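Local coordinates for protein cytidine deaminase (Mycobacterium tuberculosis, PDB 4WIG) that catalyses, with one zinc ion per subunit, the hydrolytic deamination of cytidine and 2'-deoxycytidine to uridine and 2'-deoxyuridine, and works as a homotetramer, at residues R91-L96 with R113-L118; A60-L65 with L97-S102. The protein carries 1 engineered substitution. All coordinates share one frame; numbering follows the deposited sequence.

Contact 1: R91-L96 with R113-L118; sequences RCRQVL and RRLGDL. With ZN (zinc ion), chain C.
Arg93 and Leu96, on the zinc-bearing helix 90-100 of the cytidine deaminase fold, receive Leu115 and Leu118 from the short helix 115-118 that follows strand 113-114. The tight part lies around Leu115, where Arg93 and Leu115 bring their CA atoms to 7.2 Å. Leu115 has CG opposite the backbone N (chi1 -180°), which carries both methyls to the helix. Leu115 CD2 packs 3.8 Å from Leu96 CB and 3.7 Å from the carbonyl O of Arg93. Leu115 CD1 lies 4.1 Å from Arg93 CB. Leu96 continues inward onto Leu73 and Leu76 of strand 73-80, so the buried side of the contact runs on into the sheet.

Past this apolar patch, Arg93 runs out straight from CG to NE and crosses Leu118 at about a right angle. Leu118 CD2 lies over one face of the guanidinium, 4.1 Å from Arg93 CZ. The polar end is shared with other groups: NE is bonded to Pro88 O, and in a neighbouring subunit Pro120 O takes NH1 and Asp121 O takes NH2. Several carbonyls thus fix the rotation of a buried cation at a subunit interface and probably stabilise its charge.

The far side of helix 115-118 is looser and faces solvent. There exposed Asp117 OD2 meets Arg114 NH2 at 3.0 Å, a salt bridge whose hydrogen bond is weak, and Arg114 NE also pairs with Glu103. One residue before Arg93, Cys92 SG binds zinc at 2.3 Å, with Cys56, Cys89 and a water completing the site. Between the segments, the sole hydrogen bond runs from Arg93 NH1 to a lone pair of Leu118 O, 2.9 Å long, with an N-H...O angle of 154°.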
loop_
_atom_site.group_PDB
_atom_site.type_symbol
_atom_site.label_atom_id
_atom_site.label_comp_id
_atom_site.label_asym_id
_atom_site.label_seq_id
_atom_site.Cartn_x
_atom_site.Cartn_y
_atom_site.Cartn_z
ATOM N N ARG A 91 1.312 8.354 -5.089
ATOM C CA ARG A 91 0.504 7.867 -3.973
ATOM C C ARG A 91 0.300 9.005 -2.986
ATOM O O ARG A 91 -0.822 9.325 -2.585
ATOM C CB ARG A 91 1.206 6.663 -3.313
ATOM C CG ARG A 91 0.558 6.092 -2.056
ATOM C CD ARG A 91 1.165 6.652 -0.781
ATOM N NE ARG A 91 2.528 6.179 -0.527
ATOM C CZ ARG A 91 2.833 4.989 0.001
ATOM N NH1 ARG A 91 4.107 4.665 0.208
ATOM N NH2 ARG A 91 1.877 4.112 0.293
ATOM N N CYS A 92 1.410 9.623 -2.610
ATOM C CA CYS A 92 1.396 10.759 -1.701
ATOM C C CYS A 92 0.645 11.969 -2.256
ATOM O O CYS A 92 -0.037 12.666 -1.500
ATOM C CB CYS A 92 2.829 11.127 -1.310
ATOM S SG CYS A 92 3.567 9.915 -0.217
ATOM N N ARG A 93 0.721 12.204 -3.563
ATOM C CA ARG A 93 -0.093 13.270 -4.161
ATOM C C ARG A 93 -1.589 13.006 -3.919
ATOM O O ARG A 93 -2.325 13.915 -3.548
ATOM C CB ARG A 93 0.218 13.443 -5.646
ATOM C CG ARG A 93 1.603 14.025 -5.877
ATOM C CD ARG A 93 1.940 14.255 -7.345
ATOM N NE ARG A 93 3.386 14.359 -7.511
ATOM C CZ ARG A 93 4.015 14.761 -8.615
ATOM N NH1 ARG A 93 3.346 15.128 -9.691
ATOM N NH2 ARG A 93 5.334 14.789 -8.627
ATOM N N GLN A 94 -2.015 11.750 -4.060
ATOM C CA GLN A 94 -3.429 11.407 -3.841
ATOM C C GLN A 94 -3.788 11.553 -2.364
ATOM O O GLN A 94 -4.806 12.160 -2.035
ATOM C CB GLN A 94 -3.760 9.991 -4.336
ATOM C CG GLN A 94 -5.259 9.700 -4.384
ATOM C CD GLN A 94 -5.973 10.301 -5.595
ATOM O OE1 GLN A 94 -5.513 10.180 -6.738
ATOM N NE2 GLN A 94 -7.119 10.925 -5.351
ATOM N N VAL A 95 -2.940 11.027 -1.478
ATOM C CA VAL A 95 -3.190 11.123 -0.047
ATOM C C VAL A 95 -3.261 12.594 0.404
ATOM O O VAL A 95 -4.189 12.983 1.111
ATOM C CB VAL A 95 -2.146 10.328 0.779
ATOM C CG1 VAL A 95 -2.316 10.587 2.270
ATOM C CG2 VAL A 95 -2.269 8.833 0.502
ATOM N N LEU A 96 -2.297 13.411 -0.018
ATOM C CA LEU A 96 -2.268 14.827 0.386
ATOM C C LEU A 96 -3.502 15.590 -0.138
ATOM O O LEU A 96 -4.031 16.485 0.539
ATOM C CB LEU A 96 -0.980 15.495 -0.093
ATOM C CG LEU A 96 0.318 15.089 0.627
ATOM C CD1 LEU A 96 1.546 15.637 -0.101
ATOM C CD2 LEU A 96 0.269 15.559 2.060
ATOM N N ARG A 113 4.369 24.745 -6.004
ATOM C CA ARG A 113 3.317 24.417 -6.955
ATOM C C ARG A 113 2.028 24.067 -6.234
ATOM O O ARG A 113 2.058 23.508 -5.135
ATOM C CB ARG A 113 3.736 23.207 -7.787
ATOM C CG ARG A 113 5.082 23.343 -8.480
ATOM C CD ARG A 113 4.942 23.760 -9.923
ATOM N NE ARG A 113 5.980 23.161 -10.759
ATOM C CZ ARG A 113 7.189 23.678 -10.988
ATOM N NH1 ARG A 113 7.577 24.840 -10.441
ATOM N NH2 ARG A 113 8.025 23.016 -11.790
ATOM N N ARG A 114 0.900 24.377 -6.868
ATOM C CA ARG A 114 -0.393 23.897 -6.407
ATOM C C ARG A 114 -0.489 22.387 -6.620
ATOM O O ARG A 114 -0.091 21.876 -7.660
ATOM C CB ARG A 114 -1.523 24.551 -7.194
ATOM C CG ARG A 114 -1.680 26.047 -6.995
ATOM C CD ARG A 114 -2.695 26.614 -7.980
ATOM N NE ARG A 114 -3.983 25.912 -7.926
ATOM C CZ ARG A 114 -4.430 25.036 -8.829
ATOM N NH1 ARG A 114 -5.620 24.467 -8.658
ATOM N NH2 ARG A 114 -3.722 24.723 -9.906
ATOM N N LEU A 115 -1.045 21.674 -5.652
ATOM C CA LEU A 115 -1.134 20.218 -5.763
ATOM C C LEU A 115 -2.024 19.851 -6.958
ATOM O O LEU A 115 -1.810 18.820 -7.619
ATOM C CB LEU A 115 -1.647 19.597 -4.458
ATOM C CG LEU A 115 -1.787 18.069 -4.417
ATOM C CD1 LEU A 115 -0.498 17.374 -4.815
ATOM C CD2 LEU A 115 -2.224 17.615 -3.036
ATOM N N GLY A 116 -2.999 20.718 -7.245
ATOM C CA GLY A 116 -3.860 20.571 -8.411
ATOM C C GLY A 116 -3.102 20.500 -9.714
ATOM O O GLY A 116 -3.528 19.815 -10.637
ATOM N N ASP A 117 -1.972 21.202 -9.790
ATOM C CA ASP A 117 -1.123 21.154 -10.978
ATOM C C ASP A 117 -0.246 19.913 -10.991
ATOM O O ASP A 117 0.105 19.413 -12.060
ATOM C CB ASP A 117 -0.264 22.416 -11.097
ATOM C CG ASP A 117 -1.080 23.638 -11.467
ATOM O OD1 ASP A 117 -1.976 23.533 -12.335
ATOM O OD2 ASP A 117 -0.841 24.711 -10.884
ATOM N N LEU A 118 0.100 19.409 -9.808
ATOM C CA LEU A 118 0.884 18.181 -9.691
ATOM C C LEU A 118 0.034 16.910 -9.814
ATOM O O LEU A 118 0.569 15.831 -10.046
ATOM C CB LEU A 118 1.662 18.168 -8.368
ATOM C CG LEU A 118 2.787 19.215 -8.304
ATOM C CD1 LEU A 118 3.235 19.429 -6.863
ATOM C CD2 LEU A 118 3.975 18.801 -9.156
HETATM ZN ZN ZN C . 5.208 8.903 -1.415
HETATM O O HOH W 1 6.526 10.275 -1.741
#

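Contact 2: A60-L65 with L97-S102; sequences AVVCAL and LEHGGS
Segment 60-65, from the middle of helix 57-67, meets 97-102, the last part of helix 90-100 and the turn after it, nearest at Val62 and His99 with 7.5 Å between their CA atoms. The second segment then leaves its helix: Gly101 has a positive phi of 68°, and its N still bonds to Leu97 O at 2.8 Å. Val62 puts CG1 over one face of the His99 imidazole, a CH-pi contact 3.8 Å from the ring centroid and 28° off the normal. Val62 CG1 is displaced toward the rim, 3.5 Å from both His99 ND1 and His99 CE1. On the opposite face lies CG of the adjacent Glu98, so the ring is held between two aliphatic groups. Leu65, one turn after Val62, brings CD2 to 3.9 Å from His99 CB and covers the root of the side chain. With CG opposite its carbonyl carbon (chi1 -60°), His99 turns ND1 back along its own helix to bond with Val95 O. His66 of the same chain and Tyr21 of a neighbouring subunit also meet the ring, the tyrosine edge-to-face. Between the segments the contact is van der Waals and CH-pi, with no polar bond, while the bond to Val95 O requires a proton on ND1; the arrangement is consistent with a buried imidazole serving as a flat packing surface near the active site and the tetramer interface.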
loop_
_atom_site.group_PDB
_atom_site.type_symbol
_atom_site.label_atom_id
_atom_site.label_comp_id
_atom_site.label_asym_id
_atom_site.label_seq_id
_atom_site.Cartn_x
_atom_site.Cartn_y
_atom_site.Cartn_z
ATOM N N ALA A 60 3.155 9.983 6.585
ATOM C CA ALA A 60 3.420 10.190 8.008
ATOM C C ALA A 60 2.917 11.577 8.473
ATOM O O ALA A 60 2.371 11.703 9.566
ATOM C CB ALA A 60 4.905 10.016 8.315
ATOM N N VAL A 61 3.095 12.605 7.636
ATOM C CA VAL A 61 2.537 13.934 7.919
ATOM C C VAL A 61 1.016 13.909 8.121
ATOM O O VAL A 61 0.486 14.546 9.044
ATOM C CB VAL A 61 2.908 14.942 6.803
ATOM C CG1 VAL A 61 2.051 16.194 6.859
ATOM C CG2 VAL A 61 4.385 15.302 6.900
ATOM N N VAL A 62 0.324 13.164 7.266
ATOM C CA VAL A 62 -1.118 13.040 7.329
ATOM C C VAL A 62 -1.547 12.271 8.580
ATOM O O VAL A 62 -2.518 12.640 9.209
ATOM C CB VAL A 62 -1.671 12.379 6.048
ATOM C CG1 VAL A 62 -3.114 11.921 6.227
ATOM C CG2 VAL A 62 -1.533 13.351 4.886
ATOM N N CYS A 63 -0.811 11.225 8.948
ATOM C CA CYS A 63 -1.060 10.554 10.222
ATOM C C CYS A 63 -0.924 11.530 11.399
ATOM O O CYS A 63 -1.789 11.560 12.294
ATOM C CB CYS A 63 -0.114 9.370 10.399
ATOM S SG CYS A 63 -0.435 8.020 9.246
ATOM N N ALA A 64 0.150 12.325 11.383
ATOM C CA ALA A 64 0.379 13.337 12.419
ATOM C C ALA A 64 -0.745 14.370 12.463
ATOM O O ALA A 64 -1.157 14.797 13.548
ATOM C CB ALA A 64 1.713 14.026 12.213
ATOM N N LEU A 65 -1.200 14.798 11.288
ATOM C CA LEU A 65 -2.314 15.742 11.177
ATOM C C LEU A 65 -3.504 15.273 12.012
ATOM O O LEU A 65 -4.077 16.038 12.797
ATOM C CB LEU A 65 -2.724 15.908 9.711
ATOM C CG LEU A 65 -4.009 16.658 9.386
ATOM C CD1 LEU A 65 -3.937 18.099 9.860
ATOM C CD2 LEU A 65 -4.287 16.605 7.891
ATOM N N LEU A 97 -3.978 15.218 -1.324
ATOM C CA LEU A 97 -5.141 15.876 -1.923
ATOM C C LEU A 97 -6.393 15.756 -1.053
ATOM O O LEU A 97 -7.202 16.687 -0.971
ATOM C CB LEU A 97 -5.415 15.301 -3.315
ATOM C CG LEU A 97 -6.431 16.080 -4.149
ATOM C CD1 LEU A 97 -5.803 17.350 -4.704
ATOM C CD2 LEU A 97 -6.981 15.206 -5.258
ATOM N N GLU A 98 -6.532 14.604 -0.400
ATOM C CA GLU A 98 -7.643 14.337 0.511
ATOM C C GLU A 98 -7.681 15.333 1.667
ATOM O O GLU A 98 -8.755 15.624 2.210
ATOM C CB GLU A 98 -7.493 12.920 1.069
ATOM C CG GLU A 98 -8.655 12.400 1.886
ATOM C CD GLU A 98 -9.814 11.905 1.036
ATOM O OE1 GLU A 98 -10.963 12.120 1.454
ATOM O OE2 GLU A 98 -9.585 11.308 -0.041
ATOM N N HIS A 99 -6.508 15.833 2.059
ATOM C CA HIS A 99 -6.373 16.634 3.274
ATOM C C HIS A 99 -6.035 18.098 3.058
ATOM O O HIS A 99 -6.135 18.888 3.989
ATOM C CB HIS A 99 -5.372 15.944 4.180
ATOM C CG HIS A 99 -5.826 14.573 4.551
ATOM N ND1 HIS A 99 -5.351 13.430 3.946
ATOM C CD2 HIS A 99 -6.834 14.181 5.357
ATOM C CE1 HIS A 99 -6.013 12.386 4.411
ATOM N NE2 HIS A 99 -6.909 12.815 5.278
ATOM N N GLY A 100 -5.665 18.454 1.833
ATOM C CA GLY A 100 -5.392 19.847 1.482
ATOM C C GLY A 100 -6.017 20.339 0.188
ATOM O O GLY A 100 -6.036 21.544 -0.067
ATOM N N GLY A 101 -6.511 19.419 -0.642
ATOM C CA GLY A 101 -7.142 19.774 -1.901
ATOM C C GLY A 101 -6.193 20.342 -2.940
ATOM O O GLY A 101 -4.966 20.328 -2.778
ATOM N N SER A 102 -6.778 20.865 -4.015
ATOM C CA SER A 102 -6.016 21.344 -5.165
ATOM C C SER A 102 -5.124 22.553 -4.862
ATOM O O SER A 102 -4.115 22.756 -5.537
ATOM C CB SER A 102 -6.973 21.690 -6.304
ATOM O OG SER A 102 -7.927 22.641 -5.870
#

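From the N terminus, helix 57-67 supplies the first segment, 60-65. The chain then runs through strand 73-80 to helix 90-100, whose first half, 91-96, opens contact 1 and whose C-terminal part, with the turn that follows (97-102), closes contact 2 across 31 intervening residues. It goes on through strand 105-106 and strand 113-114 to 113-118, which closes contact 1 over a shorter loop of 16. The segments alternate, so the two contacts cross, their centres about 10 Å apart. Helix 90-100 serves both, joining helix 57-67 to helix 115-118. Contacts 1 and 2 also touch directly: Gly116 N lies 2.9 Å from Ser102 O, a probable hydrogen bond, and Leu115 CD2 packs against Leu97 N.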